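Side-chain contacts in putative sulfurtransferase DsrE (Allochromatium vinosum, PDB 2HY5), which is a putative sulfurtransferase of the DsrE/TusD family that could take part in the oxidation of intracellular sulfur, its precise function being unknown: residues Ile34-Phe39 / Lys106-Gly111; Asp42-Ser47 / Met75-Ala80; Gly91-Ser94 / Ala100-Ile103. All coordinates share one frame; numbering follows the deposited sequence.

Interaction 1: residues Ile34-Phe39 / Lys106-Gly111; sequences IFRVFF and KFRISG
F107 meets F39 across the sheet, ring against ring. Carbon CE2 of F107 lies 3.8 Å from CE1 of F39, and the leading carbons of F39 arrive at the edge of the F107 ring, close to its plane. The planes are inclined at 55°, so the pair is neither a parallel stack nor a T. With CG anti to the carbonyl carbon (chi1 -60°), and CB already pointing toward the other segment, the F39 ring is carried up against F107, and the two side chains cross at about a right angle.

R108 comes next, reaching out with a chain extended from CG to NE. Its NH2 lies 3.7 Å from NH2 of R36, which sits at the edge of the R108 guanidinium, and the two planar groups are turned 89° apart. The carboxylate of D74 probably offsets the two like charges: it forms salt bridges through OD2 with R36 NE and through OD1 with R108 NE. The backbone O of Q114 is hydrogen-bonded to R36 NH1, and its OE1 to R108 NH2. F35 CE2 lies 3.4 Å above one face of the R36 guanidinium, toward its rim.

At G111 the backbone makes the contact, its O lying 3.7 Å from CE2 of F38, at the ring edge and near the ring plane. The F38 side chain also packs on L115 and comes within about 4 Å of the side chain of C78, by similarity the persulfide-forming residue.

Strand 75-78 runs between strands 33-39 and 108-110, so the contact links strand 33-39 to its next-but-one neighbour and that strand's flanking residues in the parallel sheet of the DsrE/DsrF-like alpha/beta fold.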
loop_
_atom_site.group_PDB
_atom_site.type_symbol
_atom_site.label_atom_id
_atom_site.label_comp_id
_atom_site.label_asym_id
_atom_site.label_seq_id
_atom_site.Cartn_x
_atom_site.Cartn_y
_atom_site.Cartn_z
ATOM N N ILE A 34 -26.489 1.430 -8.758
ATOM C CA ILE A 34 -25.081 1.079 -8.841
ATOM C C ILE A 34 -25.065 0.161 -10.055
ATOM O O ILE A 34 -25.493 -0.992 -9.989
ATOM C CB ILE A 34 -24.588 0.337 -7.581
ATOM C CG1 ILE A 34 -24.548 1.314 -6.401
ATOM C CG2 ILE A 34 -23.193 -0.251 -7.824
ATOM C CD1 ILE A 34 -24.036 0.717 -5.109
ATOM N N PHE A 35 -24.612 0.708 -11.176
ATOM C CA PHE A 35 -24.569 -0.009 -12.439
ATOM C C PHE A 35 -23.651 -1.224 -12.400
ATOM O O PHE A 35 -23.939 -2.245 -13.024
ATOM C CB PHE A 35 -24.122 0.943 -13.549
ATOM C CG PHE A 35 -24.129 0.328 -14.915
ATOM C CD1 PHE A 35 -25.318 0.191 -15.623
ATOM C CD2 PHE A 35 -22.948 -0.119 -15.491
ATOM C CE1 PHE A 35 -25.329 -0.384 -16.890
ATOM C CE2 PHE A 35 -22.946 -0.697 -16.756
ATOM C CZ PHE A 35 -24.139 -0.829 -17.459
ATOM N N ARG A 36 -22.548 -1.111 -11.666
ATOM C CA ARG A 36 -21.598 -2.211 -11.572
ATOM C C ARG A 36 -20.541 -1.926 -10.512
ATOM O O ARG A 36 -20.155 -0.778 -10.306
ATOM C CB ARG A 36 -20.925 -2.419 -12.935
ATOM C CG ARG A 36 -19.864 -3.526 -13.006
ATOM C CD ARG A 36 -19.518 -3.809 -14.471
ATOM N NE ARG A 36 -20.701 -4.300 -15.173
ATOM C CZ ARG A 36 -21.038 -3.986 -16.420
ATOM N NH1 ARG A 36 -20.284 -3.172 -17.144
ATOM N NH2 ARG A 36 -22.161 -4.474 -16.933
ATOM N N VAL A 37 -20.113 -2.980 -9.827
ATOM C CA VAL A 37 -19.062 -2.894 -8.823
ATOM C C VAL A 37 -17.946 -3.693 -9.477
ATOM O O VAL A 37 -18.087 -4.896 -9.708
ATOM C CB VAL A 37 -19.467 -3.571 -7.497
ATOM C CG1 VAL A 37 -18.351 -3.410 -6.472
ATOM C CG2 VAL A 37 -20.753 -2.961 -6.969
ATOM N N PHE A 38 -16.848 -3.021 -9.794
ATOM C CA PHE A 38 -15.741 -3.673 -10.470
ATOM C C PHE A 38 -14.506 -3.805 -9.588
ATOM O O PHE A 38 -14.023 -2.821 -9.034
ATOM C CB PHE A 38 -15.399 -2.893 -11.742
ATOM C CG PHE A 38 -14.489 -3.628 -12.675
ATOM C CD1 PHE A 38 -13.113 -3.630 -12.474
ATOM C CD2 PHE A 38 -15.013 -4.351 -13.742
ATOM C CE1 PHE A 38 -12.270 -4.343 -13.323
ATOM C CE2 PHE A 38 -14.182 -5.069 -14.598
ATOM C CZ PHE A 38 -12.807 -5.067 -14.389
ATOM N N PHE A 39 -14.014 -5.033 -9.452
ATOM C CA PHE A 39 -12.833 -5.289 -8.639
ATOM C C PHE A 39 -11.613 -5.460 -9.531
ATOM O O PHE A 39 -11.598 -6.306 -10.427
ATOM C CB PHE A 39 -13.043 -6.532 -7.768
ATOM C CG PHE A 39 -14.200 -6.411 -6.816
ATOM C CD1 PHE A 39 -15.488 -6.749 -7.215
ATOM C CD2 PHE A 39 -14.007 -5.923 -5.533
ATOM C CE1 PHE A 39 -16.568 -6.608 -6.341
ATOM C CE2 PHE A 39 -15.077 -5.779 -4.654
ATOM C CZ PHE A 39 -16.359 -6.120 -5.061
ATOM N N LYS A 106 -21.686 -15.336 -6.149
ATOM C CA LYS A 106 -22.356 -14.068 -6.435
ATOM C C LYS A 106 -21.529 -13.143 -7.332
ATOM O O LYS A 106 -22.048 -12.169 -7.885
ATOM C CB LYS A 106 -22.699 -13.340 -5.132
ATOM C CG LYS A 106 -24.123 -13.573 -4.651
ATOM C CD LYS A 106 -25.129 -13.045 -5.671
ATOM C CE LYS A 106 -26.559 -13.253 -5.205
ATOM N NZ LYS A 106 -26.834 -14.688 -4.936
ATOM N N PHE A 107 -20.244 -13.445 -7.475
ATOM C CA PHE A 107 -19.360 -12.633 -8.303
ATOM C C PHE A 107 -19.139 -13.292 -9.661
ATOM O O PHE A 107 -19.240 -14.510 -9.794
ATOM C CB PHE A 107 -17.987 -12.470 -7.633
ATOM C CG PHE A 107 -18.026 -11.813 -6.279
ATOM C CD1 PHE A 107 -18.556 -12.476 -5.177
ATOM C CD2 PHE A 107 -17.486 -10.541 -6.100
ATOM C CE1 PHE A 107 -18.538 -11.886 -3.917
ATOM C CE2 PHE A 107 -17.464 -9.947 -4.848
ATOM C CZ PHE A 107 -17.992 -10.618 -3.754
ATOM N N ARG A 108 -18.832 -12.486 -10.670
ATOM C CA ARG A 108 -18.550 -13.034 -11.990
ATOM C C ARG A 108 -17.211 -12.507 -12.491
ATOM O O ARG A 108 -16.852 -11.362 -12.228
ATOM C CB ARG A 108 -19.668 -12.692 -12.987
ATOM C CG ARG A 108 -19.771 -11.230 -13.428
ATOM C CD ARG A 108 -20.978 -11.052 -14.369
ATOM N NE ARG A 108 -21.173 -9.673 -14.820
ATOM C CZ ARG A 108 -20.596 -9.137 -15.893
ATOM N NH1 ARG A 108 -19.779 -9.856 -16.649
ATOM N NH2 ARG A 108 -20.831 -7.868 -16.208
ATOM N N ILE A 109 -16.462 -13.364 -13.176
ATOM C CA ILE A 109 -15.169 -12.985 -13.741
ATOM C C ILE A 109 -15.394 -12.535 -15.175
ATOM O O ILE A 109 -15.991 -13.256 -15.972
ATOM C CB ILE A 109 -14.177 -14.180 -13.736
ATOM C CG1 ILE A 109 -13.359 -14.190 -12.445
ATOM C CG2 ILE A 109 -13.211 -14.069 -14.909
ATOM C CD1 ILE A 109 -14.148 -13.950 -11.206
ATOM N N SER A 110 -14.926 -11.341 -15.507
ATOM C CA SER A 110 -15.102 -10.839 -16.858
ATOM C C SER A 110 -13.967 -9.918 -17.284
ATOM O O SER A 110 -13.027 -9.682 -16.526
ATOM C CB SER A 110 -16.437 -10.107 -16.972
ATOM O OG SER A 110 -16.761 -9.896 -18.332
ATOM N N GLY A 111 -14.069 -9.399 -18.503
ATOM C CA GLY A 111 -13.042 -8.521 -19.036
ATOM C C GLY A 111 -12.995 -7.116 -18.469
ATOM O O GLY A 111 -13.978 -6.596 -17.936
#

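Interaction 2: residues Asp42-Ser47 / Met75-Ala80; sequences DGVNNS and MVVCVA
V44 and S47 grip the isopropyl group of V77 from the loop, each taking one of its methyls. Carbon CG1 of V77 lies 3.4 Å from CB of V44 and equally close to V44 CG1, tighter than ordinary van der Waals contact, and the two valine side chains cross at about a right angle. The other methyl, V77 CG2, lies 3.5 Å from CB of S47 and as near to its OG. The split follows from the valine torsion: with CG1 anti to the backbone N (chi1 177°), CG2 comes to lie beside that N, and each methyl faces a different loop residue. V44 CG1 reaches further along the strand to C78, 3.9 Å from its O.

Behind this first shell, S47 OG donates to V44 O over 2.7 Å, meeting the oxygen almost end-on at a C=O...donor angle of 164°. S47 N also donates to V44 O, over a longer 3.2 Å. An alanine here removes OG, and V44 O would probably be left with the longer S47 N bond alone from within the turn, with a gap opened beside V77 CG2. One step back, N46 ND2 donates to G43 O (2.9 Å), while its OD1 takes a bond with S17 OG and ND2 a second one to E9 O.

Further out, D42 forms a salt bridge with R85 of helix 79-85, and D42 and N45 pack on their counterparts in the second subunit. C78 ends strand 75-78 as N-cap of helix 79-85, its SG capping a backbone N; the 3-10 segment 42-46 and S47 after it pack beside this strand-to-helix junction, which carries the cysteine persulfide site inferred from relatives.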
loop_
_atom_site.group_PDB
_atom_site.type_symbol
_atom_site.label_atom_id
_atom_site.label_comp_id
_atom_site.label_asym_id
_atom_site.label_seq_id
_atom_site.Cartn_x
_atom_site.Cartn_y
_atom_site.Cartn_z
ATOM N N ASP A 42 -5.496 -5.988 -6.596
ATOM C CA ASP A 42 -5.743 -6.897 -5.474
ATOM C C ASP A 42 -7.220 -6.904 -5.088
ATOM O O ASP A 42 -7.658 -7.724 -4.282
ATOM C CB ASP A 42 -4.904 -6.496 -4.257
ATOM C CG ASP A 42 -3.555 -7.187 -4.219
ATOM O OD1 ASP A 42 -3.243 -7.949 -5.161
ATOM O OD2 ASP A 42 -2.805 -6.966 -3.243
ATOM N N GLY A 43 -7.983 -5.982 -5.667
ATOM C CA GLY A 43 -9.404 -5.915 -5.385
ATOM C C GLY A 43 -10.108 -7.212 -5.740
ATOM O O GLY A 43 -11.136 -7.544 -5.152
ATOM N N VAL A 44 -9.563 -7.955 -6.697
ATOM C CA VAL A 44 -10.190 -9.213 -7.092
ATOM C C VAL A 44 -10.286 -10.203 -5.929
ATOM O O VAL A 44 -11.123 -11.108 -5.946
ATOM C CB VAL A 44 -9.429 -9.886 -8.268
ATOM C CG1 VAL A 44 -9.410 -8.951 -9.475
ATOM C CG2 VAL A 44 -8.012 -10.242 -7.840
ATOM N N ASN A 45 -9.449 -10.019 -4.911
ATOM C CA ASN A 45 -9.449 -10.922 -3.766
ATOM C C ASN A 45 -10.684 -10.787 -2.867
ATOM O O ASN A 45 -10.839 -11.531 -1.895
ATOM C CB ASN A 45 -8.156 -10.729 -2.959
ATOM C CG ASN A 45 -6.918 -11.224 -3.711
ATOM O OD1 ASN A 45 -5.795 -10.790 -3.441
ATOM N ND2 ASN A 45 -7.121 -12.143 -4.649
ATOM N N ASN A 46 -11.563 -9.843 -3.196
ATOM C CA ASN A 46 -12.795 -9.649 -2.434
ATOM C C ASN A 46 -13.849 -10.640 -2.909
ATOM O O ASN A 46 -14.965 -10.657 -2.391
ATOM C CB ASN A 46 -13.358 -8.247 -2.658
ATOM C CG ASN A 46 -12.627 -7.197 -1.868
ATOM O OD1 ASN A 46 -12.791 -7.096 -0.656
ATOM N ND2 ASN A 46 -11.809 -6.408 -2.552
ATOM N N SER A 47 -13.490 -11.468 -3.884
ATOM C CA SER A 47 -14.452 -12.407 -4.449
ATOM C C SER A 47 -14.256 -13.878 -4.108
ATOM O O SER A 47 -14.971 -14.729 -4.637
ATOM C CB SER A 47 -14.477 -12.259 -5.969
ATOM O OG SER A 47 -13.262 -12.697 -6.548
ATOM N N MET A 75 -21.553 -7.605 -9.718
ATOM C CA MET A 75 -20.211 -7.572 -9.151
ATOM C C MET A 75 -19.286 -8.278 -10.123
ATOM O O MET A 75 -19.423 -9.479 -10.364
ATOM C CB MET A 75 -20.218 -8.293 -7.810
ATOM C CG MET A 75 -21.391 -7.895 -6.950
ATOM S SD MET A 75 -20.883 -6.933 -5.535
ATOM C CE MET A 75 -20.712 -8.118 -4.469
ATOM N N VAL A 76 -18.339 -7.527 -10.673
ATOM C CA VAL A 76 -17.426 -8.072 -11.662
ATOM C C VAL A 76 -15.975 -8.065 -11.207
ATOM O O VAL A 76 -15.489 -7.088 -10.628
ATOM C CB VAL A 76 -17.551 -7.282 -12.985
ATOM C CG1 VAL A 76 -16.746 -7.957 -14.093
ATOM C CG2 VAL A 76 -19.022 -7.169 -13.374
ATOM N N VAL A 77 -15.297 -9.176 -11.473
ATOM C CA VAL A 77 -13.887 -9.350 -11.131
ATOM C C VAL A 77 -13.073 -9.458 -12.418
ATOM O O VAL A 77 -13.372 -10.284 -13.285
ATOM C CB VAL A 77 -13.694 -10.629 -10.292
ATOM C CG1 VAL A 77 -12.221 -10.857 -10.003
ATOM C CG2 VAL A 77 -14.490 -10.517 -8.996
ATOM N N CYS A 78 -12.047 -8.619 -12.546
ATOM C CA CYS A 78 -11.197 -8.616 -13.733
ATOM C C CYS A 78 -10.497 -9.959 -13.936
ATOM O O CYS A 78 -9.806 -10.449 -13.044
ATOM C CB CYS A 78 -10.140 -7.520 -13.622
ATOM S SG CYS A 78 -9.009 -7.491 -15.022
ATOM N N VAL A 79 -10.661 -10.542 -15.119
ATOM C CA VAL A 79 -10.047 -11.834 -15.408
ATOM C C VAL A 79 -8.519 -11.803 -15.396
ATOM O O VAL A 79 -7.882 -12.713 -14.868
ATOM C CB VAL A 79 -10.534 -12.391 -16.771
ATOM C CG1 VAL A 79 -10.082 -11.484 -17.907
ATOM C CG2 VAL A 79 -10.011 -13.801 -16.969
ATOM N N ALA A 80 -7.934 -10.757 -15.974
ATOM C CA ALA A 80 -6.480 -10.619 -16.033
ATOM C C ALA A 80 -5.884 -10.544 -14.634
ATOM O O ALA A 80 -4.933 -11.260 -14.308
ATOM C CB ALA A 80 -6.108 -9.373 -16.827
#

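Interaction 3: residues Gly91-Ser94 / Ala100-Ile103; sequences GEAS and ATNI
A93 and T101 touch through methyl groups where the loop after helix 90-96 runs back past it, on the surface of the alpha/beta fold of the DsrE/DsrF-like family, before the chain enters strand 108-110.

The apolar part is small. CB of A93 points toward the loop and lies 3.9 Å from CG2 of T101, with the CA atoms of A93 and T101 6.3 Å apart. The alanine has just this one carbon to offer, and it serves both loop residues of the contact, meeting the side chain of T101 and the backbone of A100. T101 divides its branches between two tasks: OG1 stands between the backbone N and the carbonyl carbon (chi1 65°), which leaves CG2 beside the N to meet the alanine methyl, while OG1 is hydrogen-bonded to R49 NH2.

Polar bonds also fix the returning loop just past T101. N102 is held through both ends of its side-chain amide, OD1 accepting from V88 N and ND2 bonding to G86 O.

Packing between subunits adds a third kind of contact: A100 lies against T101 of the second subunit, another copy of this protein, and N102 against L50 of that same neighbour.

The remaining approach pairs a methyl with a polar atom. The CB of A100 itself points away from the helix, and its backbone makes the contact instead: A93 CB lies 4.0 Å from A100 O, a carbonyl oxygen buried by this contact that has no polar partner in the model.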
loop_
_atom_site.group_PDB
_atom_site.type_symbol
_atom_site.label_atom_id
_atom_site.label_comp_id
_atom_site.label_asym_id
_atom_site.label_seq_id
_atom_site.Cartn_x
_atom_site.Cartn_y
_atom_site.Cartn_z
ATOM N N GLY A 91 -14.986 -21.944 -15.445
ATOM C CA GLY A 91 -14.382 -21.774 -16.756
ATOM C C GLY A 91 -12.871 -21.668 -16.697
ATOM O O GLY A 91 -12.157 -22.342 -17.445
ATOM N N GLU A 92 -12.382 -20.820 -15.800
ATOM C CA GLU A 92 -10.949 -20.618 -15.632
ATOM C C GLU A 92 -10.233 -21.899 -15.214
ATOM O O GLU A 92 -9.154 -22.204 -15.719
ATOM C CB GLU A 92 -10.690 -19.529 -14.586
ATOM C CG GLU A 92 -11.071 -18.123 -15.023
ATOM C CD GLU A 92 -10.189 -17.602 -16.141
ATOM O OE1 GLU A 92 -10.652 -17.562 -17.301
ATOM O OE2 GLU A 92 -9.027 -17.241 -15.858
ATOM N N ALA A 93 -10.832 -22.643 -14.288
ATOM C CA ALA A 93 -10.230 -23.883 -13.804
ATOM C C ALA A 93 -9.988 -24.855 -14.955
ATOM O O ALA A 93 -8.928 -25.481 -15.041
ATOM C CB ALA A 93 -11.128 -24.527 -12.748
ATOM N N SER A 94 -10.970 -24.969 -15.842
ATOM C CA SER A 94 -10.869 -25.860 -16.994
ATOM C C SER A 94 -9.813 -25.379 -17.984
ATOM O O SER A 94 -8.958 -26.149 -18.426
ATOM C CB SER A 94 -12.222 -25.951 -17.703
ATOM O OG SER A 94 -12.121 -26.708 -18.894
ATOM N N ALA A 100 -9.368 -26.989 -8.698
ATOM C CA ALA A 100 -10.323 -26.396 -7.766
ATOM C C ALA A 100 -10.664 -24.962 -8.155
ATOM O O ALA A 100 -9.959 -24.343 -8.948
ATOM C CB ALA A 100 -9.755 -26.428 -6.355
ATOM N N THR A 101 -11.760 -24.454 -7.598
ATOM C CA THR A 101 -12.209 -23.081 -7.841
ATOM C C THR A 101 -12.336 -22.412 -6.477
ATOM O O THR A 101 -12.431 -23.090 -5.455
ATOM C CB THR A 101 -13.601 -23.021 -8.513
ATOM O OG1 THR A 101 -14.582 -23.550 -7.612
ATOM C CG2 THR A 101 -13.619 -23.821 -9.801
ATOM N N ASN A 102 -12.336 -21.083 -6.447
ATOM C CA ASN A 102 -12.471 -20.396 -5.172
ATOM C C ASN A 102 -13.367 -19.166 -5.233
ATOM O O ASN A 102 -13.588 -18.505 -4.226
ATOM C CB ASN A 102 -11.089 -20.010 -4.629
ATOM C CG ASN A 102 -10.389 -18.987 -5.495
ATOM O OD1 ASN A 102 -10.716 -18.828 -6.668
ATOM N ND2 ASN A 102 -9.411 -18.295 -4.923
ATOM N N ILE A 103 -13.914 -18.869 -6.403
ATOM C CA ILE A 103 -14.769 -17.694 -6.500
ATOM C C ILE A 103 -16.099 -17.871 -5.767
ATOM O O ILE A 103 -16.638 -18.977 -5.673
ATOM C CB ILE A 103 -15.059 -17.320 -7.968
ATOM C CG1 ILE A 103 -15.552 -15.872 -8.032
ATOM C CG2 ILE A 103 -16.106 -18.262 -8.564
ATOM C CD1 ILE A 103 -16.007 -15.446 -9.400
#

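In the fold
Interactions 1 and 2 lie close together, their centres about 8 Å apart: strand 75-78 of interaction 2 lies between the two strands of interaction 1, 33-39 and 108-110, and probable backbone hydrogen bonds, F39 N to V76 O and V77 N to R108 O, knit them directly. Interaction 3 lies further out, its centre about 13 Å from that of interaction 2 and 17 Å from that of interaction 1. Along the chain, interaction 1 spans both others, and interaction 2 closes before interaction 3 opens. Interaction 2 contains C78, the probable persulfide residue, and F38 of interaction 1 lies beside it; interaction 3 is a surface contact between helix 90-96 and the loop leading to strand 108-110. Both 2 and 3 touch the second subunit.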